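Local coordinates for aclacinomycin-N/aclacinomycin-A oxidase (Streptomyces galilaeus, PDB 2IPI), which oxidises the terminal sugar of aclacinomycin antibiotics in two successive oxygen-dependent steps, using one bicovalently attached FAD per subunit, at residues Ala210-Phe219 with Tyr491-Lys502; Asp175-Val183 with Arg192-Ala200. All coordinates share one frame; numbering follows the deposited sequence.

Contact 1: Ala210-Phe219 with Tyr491-Lys502; sequences AHTGGGGGNF and YKGNYPRLQKVK. With FAD (flavin-adenine dinucleotide), chain F.
The backbones of Ala210-Phe219, an irregular loop, and Tyr491-Lys502, largely helical, come nearest at Ala210 with Leu498 and at Phe219 with Lys502, the CA atoms being 6.3 Å apart in both pairs, a spacing bridged by side chains. Leu498 and Val501, one helical turn apart, supply the apolar middle. Val501 CG1 lies 3.5 Å from Ala210 CB and also meets CE1 of Phe219, while Leu498 CD2 packs 3.6 Å from Phe219 CZ; both aliphatic side chains cross the phenylalanine at about a right angle. The ring is held between two residues of its own segment: Ala210 CB sits 3.8 Å above the plane over its centre, and Asn218 CB covers the opposite face nearer the rim. Leu498 O lies in plane at its edge.

Two polar contacts flank this patch. Tyr491, its CG anti to the carbonyl carbon (chi1 -54°), extends its ring until OH gives a hydrogen bond to Gly214 O at 2.9 Å; the donor stands 38° above the carbonyl plane and so misses the lone pairs. Leu498 CD1 covers part of one face of that ring. Lys502 NZ makes a weak hydrogen bond to Asn218 O at 3.3 Å, but its main charged partner is Asp506, with Asp509 also salt-bridged.

The loop also lines the FAD pocket through Gly216 and Gly217; Gly216 O approaches FAD N3A of the adenine to 2.9 Å, a proximity and not a hydrogen bond. The contact thus places the end of helix 486-491 (Tyr491) and helix 495-505, both in the berberine-like region, against the FAD-binding loop that links helix 205-210 to strand 221-227.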
loop_
_atom_site.group_PDB
_atom_site.type_symbol
_atom_site.label_atom_id
_atom_site.label_comp_id
_atom_site.label_asym_id
_atom_site.label_seq_id
_atom_site.Cartn_x
_atom_site.Cartn_y
_atom_site.Cartn_z
ATOM N N ALA A 210 -2.078 -15.950 5.282
ATOM C CA ALA A 210 -1.762 -15.587 3.908
ATOM C C ALA A 210 -2.325 -14.215 3.550
ATOM O O ALA A 210 -1.802 -13.499 2.697
ATOM C CB ALA A 210 -2.288 -16.650 2.951
ATOM N N HIS A 211 -3.422 -13.849 4.238
ATOM C CA HIS A 211 -4.102 -12.615 3.894
ATOM C C HIS A 211 -3.543 -11.429 4.675
ATOM O O HIS A 211 -4.045 -10.329 4.482
ATOM C CB HIS A 211 -5.618 -12.786 4.077
ATOM C CG HIS A 211 -6.191 -13.497 2.858
ATOM N ND1 HIS A 211 -6.214 -14.877 2.742
ATOM C CD2 HIS A 211 -6.755 -13.006 1.739
ATOM C CE1 HIS A 211 -6.763 -15.202 1.583
ATOM N NE2 HIS A 211 -7.108 -14.084 0.943
ATOM N N THR A 212 -2.528 -11.659 5.511
ATOM C CA THR A 212 -1.972 -10.536 6.272
ATOM C C THR A 212 -0.713 -9.968 5.610
ATOM O O THR A 212 0.206 -9.499 6.289
ATOM C CB THR A 212 -1.694 -10.930 7.733
ATOM O OG1 THR A 212 -1.206 -9.794 8.468
ATOM C CG2 THR A 212 -0.597 -11.970 7.861
ATOM N N GLY A 213 -0.658 -9.966 4.283
ATOM C CA GLY A 213 0.338 -9.244 3.552
ATOM C C GLY A 213 0.978 -10.161 2.517
ATOM O O GLY A 213 2.150 -9.913 2.346
ATOM N N GLY A 214 0.255 -11.110 1.969
ATOM C CA GLY A 214 0.621 -11.977 0.871
ATOM C C GLY A 214 0.322 -11.329 -0.461
ATOM O O GLY A 214 0.821 -11.695 -1.534
ATOM N N GLY A 215 -0.554 -10.313 -0.393
ATOM C CA GLY A 215 -0.962 -9.616 -1.581
ATOM C C GLY A 215 -2.140 -10.184 -2.337
ATOM O O GLY A 215 -2.495 -11.352 -2.173
ATOM N N GLY A 216 -2.728 -9.390 -3.202
ATOM C CA GLY A 216 -3.882 -9.459 -3.987
ATOM C C GLY A 216 -4.308 -10.605 -4.824
ATOM O O GLY A 216 -5.301 -11.290 -4.541
ATOM N N GLY A 217 -3.676 -10.940 -5.962
ATOM C CA GLY A 217 -4.411 -11.910 -6.792
ATOM C C GLY A 217 -3.803 -13.299 -6.736
ATOM O O GLY A 217 -3.295 -13.757 -7.765
ATOM N N ASN A 218 -3.854 -13.936 -5.558
ATOM C CA ASN A 218 -3.192 -15.226 -5.407
ATOM C C ASN A 218 -3.989 -16.283 -4.652
ATOM O O ASN A 218 -3.822 -17.474 -4.938
ATOM C CB ASN A 218 -1.838 -15.045 -4.690
ATOM C CG ASN A 218 -1.686 -13.689 -4.046
ATOM O OD1 ASN A 218 -2.659 -13.260 -3.428
ATOM N ND2 ASN A 218 -0.537 -13.019 -4.158
ATOM N N PHE A 219 -4.836 -15.918 -3.678
ATOM C CA PHE A 219 -5.347 -16.966 -2.776
ATOM C C PHE A 219 -6.842 -17.229 -2.849
ATOM O O PHE A 219 -7.359 -18.108 -2.138
ATOM C CB PHE A 219 -4.979 -16.573 -1.354
ATOM C CG PHE A 219 -3.491 -16.428 -1.121
ATOM C CD1 PHE A 219 -2.693 -17.553 -1.057
ATOM C CD2 PHE A 219 -2.897 -15.185 -0.970
ATOM C CE1 PHE A 219 -1.338 -17.468 -0.836
ATOM C CE2 PHE A 219 -1.534 -15.095 -0.733
ATOM C CZ PHE A 219 -0.760 -16.228 -0.658
ATOM N N TYR A 491 9.018 -10.730 0.147
ATOM C CA TYR A 491 8.544 -11.474 1.307
ATOM C C TYR A 491 9.644 -12.033 2.196
ATOM O O TYR A 491 9.308 -12.658 3.220
ATOM C CB TYR A 491 7.711 -12.684 0.834
ATOM C CG TYR A 491 6.567 -12.428 -0.100
ATOM C CD1 TYR A 491 5.412 -11.766 0.324
ATOM C CD2 TYR A 491 6.606 -12.840 -1.418
ATOM C CE1 TYR A 491 4.359 -11.540 -0.553
ATOM C CE2 TYR A 491 5.570 -12.619 -2.295
ATOM C CZ TYR A 491 4.443 -11.967 -1.854
ATOM O OH TYR A 491 3.439 -11.773 -2.763
ATOM N N LYS A 492 10.910 -11.869 1.835
ATOM C CA LYS A 492 12.045 -12.446 2.539
ATOM C C LYS A 492 11.795 -13.895 2.921
ATOM O O LYS A 492 11.253 -14.638 2.107
ATOM C CB LYS A 492 12.371 -11.604 3.782
ATOM C CG LYS A 492 12.702 -10.164 3.360
ATOM C CD LYS A 492 12.567 -9.222 4.551
ATOM C CE LYS A 492 13.665 -9.437 5.579
ATOM N NZ LYS A 492 14.515 -8.249 5.861
ATOM N N GLY A 493 12.157 -14.329 4.122
ATOM C CA GLY A 493 12.022 -15.723 4.502
ATOM C C GLY A 493 10.612 -16.259 4.587
ATOM O O GLY A 493 10.413 -17.421 4.944
ATOM N N ASN A 494 9.617 -15.426 4.293
ATOM C CA ASN A 494 8.220 -15.822 4.440
ATOM C C ASN A 494 7.653 -16.525 3.229
ATOM O O ASN A 494 6.582 -17.136 3.332
ATOM C CB ASN A 494 7.375 -14.579 4.758
ATOM C CG ASN A 494 7.324 -14.340 6.255
ATOM O OD1 ASN A 494 7.966 -15.035 7.046
ATOM N ND2 ASN A 494 6.537 -13.333 6.648
ATOM N N TYR A 495 8.326 -16.455 2.092
ATOM C CA TYR A 495 7.814 -17.010 0.858
ATOM C C TYR A 495 7.499 -18.502 0.868
ATOM O O TYR A 495 6.440 -18.865 0.320
ATOM C CB TYR A 495 8.818 -16.787 -0.286
ATOM C CG TYR A 495 8.227 -16.959 -1.663
ATOM C CD1 TYR A 495 8.788 -17.891 -2.538
ATOM C CD2 TYR A 495 7.140 -16.210 -2.105
ATOM C CE1 TYR A 495 8.261 -18.060 -3.802
ATOM C CE2 TYR A 495 6.616 -16.377 -3.376
ATOM C CZ TYR A 495 7.182 -17.312 -4.223
ATOM O OH TYR A 495 6.693 -17.505 -5.498
ATOM N N PRO A 496 8.349 -19.352 1.418
ATOM C CA PRO A 496 8.019 -20.797 1.336
ATOM C C PRO A 496 6.673 -21.074 1.999
ATOM O O PRO A 496 5.809 -21.780 1.495
ATOM C CB PRO A 496 9.157 -21.462 2.097
ATOM C CG PRO A 496 10.290 -20.487 2.017
ATOM C CD PRO A 496 9.611 -19.148 2.140
ATOM N N ARG A 497 6.498 -20.474 3.184
ATOM C CA ARG A 497 5.251 -20.644 3.920
ATOM C C ARG A 497 4.059 -20.157 3.104
ATOM O O ARG A 497 2.992 -20.758 3.126
ATOM C CB ARG A 497 5.312 -19.901 5.256
ATOM N N LEU A 498 4.242 -19.092 2.305
ATOM C CA LEU A 498 3.176 -18.676 1.390
ATOM C C LEU A 498 2.983 -19.615 0.209
ATOM O O LEU A 498 1.859 -19.777 -0.302
ATOM C CB LEU A 498 3.457 -17.267 0.845
ATOM C CG LEU A 498 3.192 -16.142 1.864
ATOM C CD1 LEU A 498 3.938 -14.876 1.477
ATOM C CD2 LEU A 498 1.689 -15.909 1.971
ATOM N N GLN A 499 4.066 -20.248 -0.237
ATOM C CA GLN A 499 3.947 -21.221 -1.323
ATOM C C GLN A 499 3.054 -22.396 -0.919
ATOM O O GLN A 499 2.296 -22.886 -1.766
ATOM C CB GLN A 499 5.309 -21.763 -1.756
ATOM C CG GLN A 499 6.183 -20.753 -2.488
ATOM C CD GLN A 499 7.366 -21.402 -3.184
ATOM O OE1 GLN A 499 8.374 -21.754 -2.572
ATOM N NE2 GLN A 499 7.260 -21.567 -4.501
ATOM N N LYS A 500 3.195 -22.826 0.340
ATOM C CA LYS A 500 2.441 -23.990 0.787
ATOM C C LYS A 500 0.956 -23.667 0.921
ATOM O O LYS A 500 0.075 -24.503 0.702
ATOM C CB LYS A 500 2.989 -24.505 2.119
ATOM N N VAL A 501 0.665 -22.412 1.268
ATOM C CA VAL A 501 -0.722 -21.944 1.276
ATOM C C VAL A 501 -1.277 -21.953 -0.134
ATOM O O VAL A 501 -2.414 -22.375 -0.383
ATOM C CB VAL A 501 -0.803 -20.539 1.906
ATOM C CG1 VAL A 501 -2.201 -19.964 1.787
ATOM C CG2 VAL A 501 -0.352 -20.600 3.360
ATOM N N LYS A 502 -0.462 -21.488 -1.085
ATOM C CA LYS A 502 -0.919 -21.375 -2.480
ATOM C C LYS A 502 -1.409 -22.729 -2.964
ATOM O O LYS A 502 -2.485 -22.814 -3.543
ATOM C CB LYS A 502 0.192 -20.789 -3.331
ATOM C CG LYS A 502 0.032 -20.769 -4.825
ATOM C CD LYS A 502 -1.078 -19.866 -5.326
ATOM C CE LYS A 502 -1.172 -19.914 -6.843
ATOM N NZ LYS A 502 -2.450 -19.307 -7.320
HETATM P PA FAD F . -7.364 -3.327 -7.227
HETATM O O1A FAD F . -6.777 -3.055 -8.480
HETATM O O2A FAD F . -8.791 -3.616 -7.357
HETATM O O5B FAD F . -6.627 -4.511 -6.500
HETATM C C5B FAD F . -5.264 -4.570 -6.374
HETATM C C4B FAD F . -4.807 -6.019 -6.235
HETATM O O4B FAD F . -5.632 -6.673 -5.311
HETATM C C3B FAD F . -5.006 -6.798 -7.549
HETATM O O3B FAD F . -4.116 -7.851 -7.634
HETATM C C2B FAD F . -6.409 -7.362 -7.407
HETATM O O2B FAD F . -6.685 -8.493 -8.188
HETATM C C1B FAD F . -6.424 -7.631 -5.918
HETATM N N9A FAD F . -7.782 -7.721 -5.344
HETATM C C8A FAD F . -8.765 -6.819 -5.454
HETATM N N7A FAD F . -9.839 -7.225 -4.793
HETATM C C5A FAD F . -9.550 -8.418 -4.274
HETATM C C6A FAD F . -10.276 -9.308 -3.493
HETATM N N6A FAD F . -11.446 -8.969 -3.108
HETATM N N1A FAD F . -9.714 -10.437 -3.096
HETATM C C2A FAD F . -8.470 -10.681 -3.435
HETATM N N3A FAD F . -7.743 -9.853 -4.162
HETATM C C4A FAD F . -8.266 -8.746 -4.595
HETATM N N1 FAD F . -0.929 1.643 -0.121
HETATM C C2 FAD F . -0.513 1.731 1.187
HETATM O O2 FAD F . -0.113 0.833 1.790
HETATM N N3 FAD F . -0.581 2.952 1.800
HETATM C C4 FAD F . -1.054 4.079 1.151
HETATM O O4 FAD F . -1.179 5.099 1.767
HETATM C C4X FAD F . -1.491 3.971 -0.171
HETATM N N5 FAD F . -1.942 5.051 -0.872
HETATM C C5X FAD F . -2.429 4.935 -2.132
HETATM C C6 FAD F . -2.972 6.039 -2.792
HETATM C C7 FAD F . -3.404 5.911 -4.080
HETATM C C7M FAD F . -4.075 7.102 -4.682
HETATM C C8 FAD F . -3.402 4.665 -4.716
HETATM C C8M FAD F . -4.168 4.486 -6.006
HETATM C C9 FAD F . -2.877 3.597 -4.024
HETATM C C9A FAD F . -2.356 3.698 -2.759
HETATM N N10 FAD F . -1.816 2.609 -2.102
HETATM C C10 FAD F . -1.428 2.731 -0.801
HETATM C "C1'" FAD F . -1.204 1.472 -2.854
HETATM C "C2'" FAD F . -2.143 0.312 -3.191
HETATM O "O2'" FAD F . -2.569 0.178 -4.507
HETATM C "C3'" FAD F . -3.349 0.207 -2.288
HETATM O "O3'" FAD F . -2.987 0.129 -0.944
HETATM C "C4'" FAD F . -4.162 -0.984 -2.881
HETATM O "O4'" FAD F . -3.442 -1.876 -3.631
HETATM C "C5'" FAD F . -5.393 -0.706 -3.711
HETATM O "O5'" FAD F . -6.106 -1.877 -3.929
HETATM P P FAD F . -7.394 -1.750 -4.803
HETATM O O1P FAD F . -8.420 -2.599 -4.317
HETATM O O2P FAD F . -7.755 -0.399 -4.832
HETATM O O3P FAD F . -7.006 -2.090 -6.298
#

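Contact 2: Asp175-Val183 with Arg192-Ala200; sequences DHLYAVEVV and RKVVATSAA
The Tyr178 ring carries Thr197 OG1 on one face, 2.9 Å above its plane and displaced toward the rim, while Ser198 OG approaches obliquely, 3.5 Å from CD2; the ring also has a cation-pi partner in Arg228. The motif is an antiparallel beta hairpin of strands 177-185 and 191-197; segments 177-183 and 192-197 run at 167° between their N-to-C directions. Its register is set by two hydrogen-bonded pairs, Val180 with Ala196 and Val182 with Val194, each closed by two N-H...O bonds; the straightest, Val182 N to Val194 O, has an angle of 171° at the hydrogen.

Val180 CG1 meets Ala196 CB at 3.9 Å on the face that also bears Val182 and Val194. On the other face Glu181 and Val195 lie side by side, CG to CG2 3.3 Å, and the carboxylate goes on to Trp226 and Arg224 of the adjoining strand. Toward strand 221-227 lies a classic beta bulge, Tyr178 and Ala179 standing opposite the single Trp226. At this end of the hairpin Ser198 N makes only a weak bond to Tyr178 O, with an angle of 124° at the hydrogen. There a water donates to Leu177 O at 2.6 Å and hydrogen-bonds Ser198 OG at 2.9 Å.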
loop_
_atom_site.group_PDB
_atom_site.type_symbol
_atom_site.label_atom_id
_atom_site.label_comp_id
_atom_site.label_asym_id
_atom_site.label_seq_id
_atom_site.Cartn_x
_atom_site.Cartn_y
_atom_site.Cartn_z
ATOM N N ASP A 175 -2.284 -6.000 11.224
ATOM C CA ASP A 175 -2.067 -6.196 12.641
ATOM C C ASP A 175 -3.346 -6.121 13.466
ATOM O O ASP A 175 -3.286 -6.184 14.702
ATOM C CB ASP A 175 -1.051 -5.143 13.152
ATOM C CG ASP A 175 0.350 -5.590 12.747
ATOM O OD1 ASP A 175 0.468 -6.822 12.564
ATOM O OD2 ASP A 175 1.287 -4.775 12.617
ATOM N N HIS A 176 -4.476 -5.951 12.773
ATOM C CA HIS A 176 -5.802 -5.829 13.375
ATOM C C HIS A 176 -6.802 -6.672 12.606
ATOM O O HIS A 176 -8.021 -6.537 12.680
ATOM C CB HIS A 176 -6.227 -4.351 13.448
ATOM C CG HIS A 176 -5.249 -3.568 14.289
ATOM N ND1 HIS A 176 -5.395 -3.375 15.645
ATOM C CD2 HIS A 176 -4.086 -2.947 13.949
ATOM C CE1 HIS A 176 -4.380 -2.661 16.098
ATOM N NE2 HIS A 176 -3.559 -2.390 15.082
ATOM N N LEU A 177 -6.277 -7.605 11.813
ATOM C CA LEU A 177 -7.081 -8.555 11.072
ATOM C C LEU A 177 -7.423 -9.782 11.922
ATOM O O LEU A 177 -6.510 -10.532 12.298
ATOM C CB LEU A 177 -6.308 -9.079 9.865
ATOM C CG LEU A 177 -7.042 -9.754 8.729
ATOM C CD1 LEU A 177 -8.167 -8.907 8.156
ATOM C CD2 LEU A 177 -6.044 -10.059 7.609
ATOM N N TYR A 178 -8.700 -9.965 12.212
ATOM C CA TYR A 178 -9.165 -11.141 12.932
ATOM C C TYR A 178 -9.531 -12.263 11.961
ATOM O O TYR A 178 -9.147 -13.411 12.179
ATOM C CB TYR A 178 -10.376 -10.815 13.815
ATOM C CG TYR A 178 -11.045 -12.051 14.388
ATOM C CD1 TYR A 178 -12.310 -12.433 13.961
ATOM C CD2 TYR A 178 -10.403 -12.824 15.353
ATOM C CE1 TYR A 178 -12.915 -13.569 14.482
ATOM C CE2 TYR A 178 -10.999 -13.959 15.879
ATOM C CZ TYR A 178 -12.251 -14.315 15.433
ATOM O OH TYR A 178 -12.855 -15.441 15.952
ATOM N N ALA A 179 -10.272 -11.956 10.891
ATOM C CA ALA A 179 -10.745 -13.061 10.052
ATOM C C ALA A 179 -11.022 -12.636 8.621
ATOM O O ALA A 179 -11.231 -11.453 8.334
ATOM C CB ALA A 179 -12.014 -13.657 10.652
ATOM N N VAL A 180 -11.054 -13.624 7.727
ATOM C CA VAL A 180 -11.375 -13.312 6.338
ATOM C C VAL A 180 -12.296 -14.364 5.735
ATOM O O VAL A 180 -12.094 -15.560 5.955
ATOM C CB VAL A 180 -10.058 -13.174 5.534
ATOM C CG1 VAL A 180 -9.329 -14.508 5.505
ATOM C CG2 VAL A 180 -10.303 -12.651 4.138
ATOM N N GLU A 181 -13.292 -13.888 5.009
ATOM C CA GLU A 181 -14.205 -14.689 4.203
ATOM C C GLU A 181 -13.739 -14.645 2.756
ATOM O O GLU A 181 -13.587 -13.558 2.204
ATOM C CB GLU A 181 -15.648 -14.184 4.320
ATOM C CG GLU A 181 -16.376 -14.606 5.564
ATOM C CD GLU A 181 -17.307 -13.584 6.175
ATOM O OE1 GLU A 181 -18.080 -12.853 5.535
ATOM O OE2 GLU A 181 -17.248 -13.530 7.421
ATOM N N VAL A 182 -13.479 -15.798 2.175
ATOM C CA VAL A 182 -12.845 -15.953 0.873
ATOM C C VAL A 182 -13.597 -16.920 -0.031
ATOM O O VAL A 182 -14.233 -17.866 0.456
ATOM C CB VAL A 182 -11.403 -16.485 1.022
ATOM C CG1 VAL A 182 -10.577 -16.165 -0.217
ATOM C CG2 VAL A 182 -10.734 -15.904 2.260
ATOM N N VAL A 183 -13.534 -16.697 -1.335
ATOM C CA VAL A 183 -13.996 -17.726 -2.271
ATOM C C VAL A 183 -12.736 -18.342 -2.900
ATOM O O VAL A 183 -11.954 -17.656 -3.562
ATOM C CB VAL A 183 -14.967 -17.206 -3.328
ATOM C CG1 VAL A 183 -15.255 -18.246 -4.401
ATOM C CG2 VAL A 183 -16.294 -16.782 -2.689
ATOM N N ARG A 192 -15.873 -22.509 -3.650
ATOM C CA ARG A 192 -16.439 -22.675 -2.321
ATOM C C ARG A 192 -16.211 -21.450 -1.437
ATOM O O ARG A 192 -15.194 -20.774 -1.498
ATOM C CB ARG A 192 -15.858 -23.907 -1.608
ATOM C CG ARG A 192 -14.644 -24.542 -2.256
ATOM C CD ARG A 192 -14.730 -26.046 -2.369
ATOM N NE ARG A 192 -16.066 -26.576 -2.648
ATOM C CZ ARG A 192 -16.611 -27.624 -2.035
ATOM N NH1 ARG A 192 -15.935 -28.269 -1.089
ATOM N NH2 ARG A 192 -17.831 -28.031 -2.358
ATOM N N LYS A 193 -17.170 -21.165 -0.551
ATOM C CA LYS A 193 -16.900 -20.064 0.389
ATOM C C LYS A 193 -16.407 -20.593 1.726
ATOM O O LYS A 193 -16.964 -21.555 2.296
ATOM C CB LYS A 193 -18.174 -19.224 0.491
ATOM C CG LYS A 193 -17.977 -17.965 1.327
ATOM C CD LYS A 193 -19.332 -17.560 1.933
ATOM C CE LYS A 193 -20.382 -18.624 1.615
ATOM N NZ LYS A 193 -20.304 -19.805 2.526
ATOM N N VAL A 194 -15.330 -19.987 2.227
ATOM C CA VAL A 194 -14.620 -20.428 3.411
ATOM C C VAL A 194 -14.352 -19.250 4.357
ATOM O O VAL A 194 -14.195 -18.112 3.911
ATOM C CB VAL A 194 -13.253 -21.075 3.132
ATOM C CG1 VAL A 194 -13.352 -22.105 2.015
ATOM C CG2 VAL A 194 -12.215 -20.013 2.791
ATOM N N VAL A 195 -14.290 -19.582 5.649
ATOM C CA VAL A 195 -13.952 -18.576 6.650
ATOM C C VAL A 195 -12.648 -18.964 7.327
ATOM O O VAL A 195 -12.419 -20.098 7.744
ATOM C CB VAL A 195 -15.082 -18.369 7.676
ATOM C CG1 VAL A 195 -14.614 -17.673 8.941
ATOM C CG2 VAL A 195 -16.196 -17.562 7.017
ATOM N N ALA A 196 -11.785 -17.955 7.454
ATOM C CA ALA A 196 -10.466 -18.151 8.021
ATOM C C ALA A 196 -10.207 -17.113 9.103
ATOM O O ALA A 196 -10.317 -15.918 8.841
ATOM C CB ALA A 196 -9.444 -18.095 6.902
ATOM N N THR A 197 -9.882 -17.601 10.285
ATOM C CA THR A 197 -9.799 -16.717 11.459
ATOM C C THR A 197 -8.413 -16.809 12.066
ATOM O O THR A 197 -7.628 -17.690 11.704
ATOM C CB THR A 197 -10.928 -17.109 12.438
ATOM O OG1 THR A 197 -11.451 -15.975 13.124
ATOM C CG2 THR A 197 -10.371 -18.020 13.513
ATOM N N SER A 198 -8.064 -15.917 12.984
ATOM C CA SER A 198 -6.739 -15.904 13.587
ATOM C C SER A 198 -6.679 -16.743 14.859
ATOM O O SER A 198 -5.674 -16.682 15.574
ATOM C CB SER A 198 -6.326 -14.464 13.884
ATOM O OG SER A 198 -7.079 -13.932 14.964
ATOM N N ALA A 199 -7.725 -17.514 15.144
ATOM C CA ALA A 199 -7.714 -18.348 16.351
ATOM C C ALA A 199 -6.710 -19.487 16.218
ATOM O O ALA A 199 -6.675 -20.187 15.210
ATOM C CB ALA A 199 -9.102 -18.886 16.642
ATOM N N ALA A 200 -5.894 -19.661 17.256
ATOM C CA ALA A 200 -4.861 -20.695 17.262
ATOM C C ALA A 200 -5.417 -22.063 16.864
ATOM O O ALA A 200 -4.696 -22.828 16.212
ATOM C CB ALA A 200 -4.204 -20.760 18.628
HETATM O O HOH W 1 -6.189 -11.146 14.828
#

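Both segments of contact 2 precede those of contact 1 in sequence, and the centres of the two contacts are about 14 Å apart. Helix 205-210 connects them: it follows the hairpin, lays Leu207 on Val194 and Ala196, and leads into the loop of contact 1. That loop then enters strand 221-227, which pairs with strand 177-185 in the five-stranded antiparallel sheet. The two contacts also touch, as where His211 O packs 3.7 Å from Leu177 CD2. Contact 2 is internal to the FAD-binding region, whereas contact 1 joins that region to the C-terminal berberine-like part, with the adenine end of FAD against the loop of contact 1 and about 6 Å from the Val182 side chain.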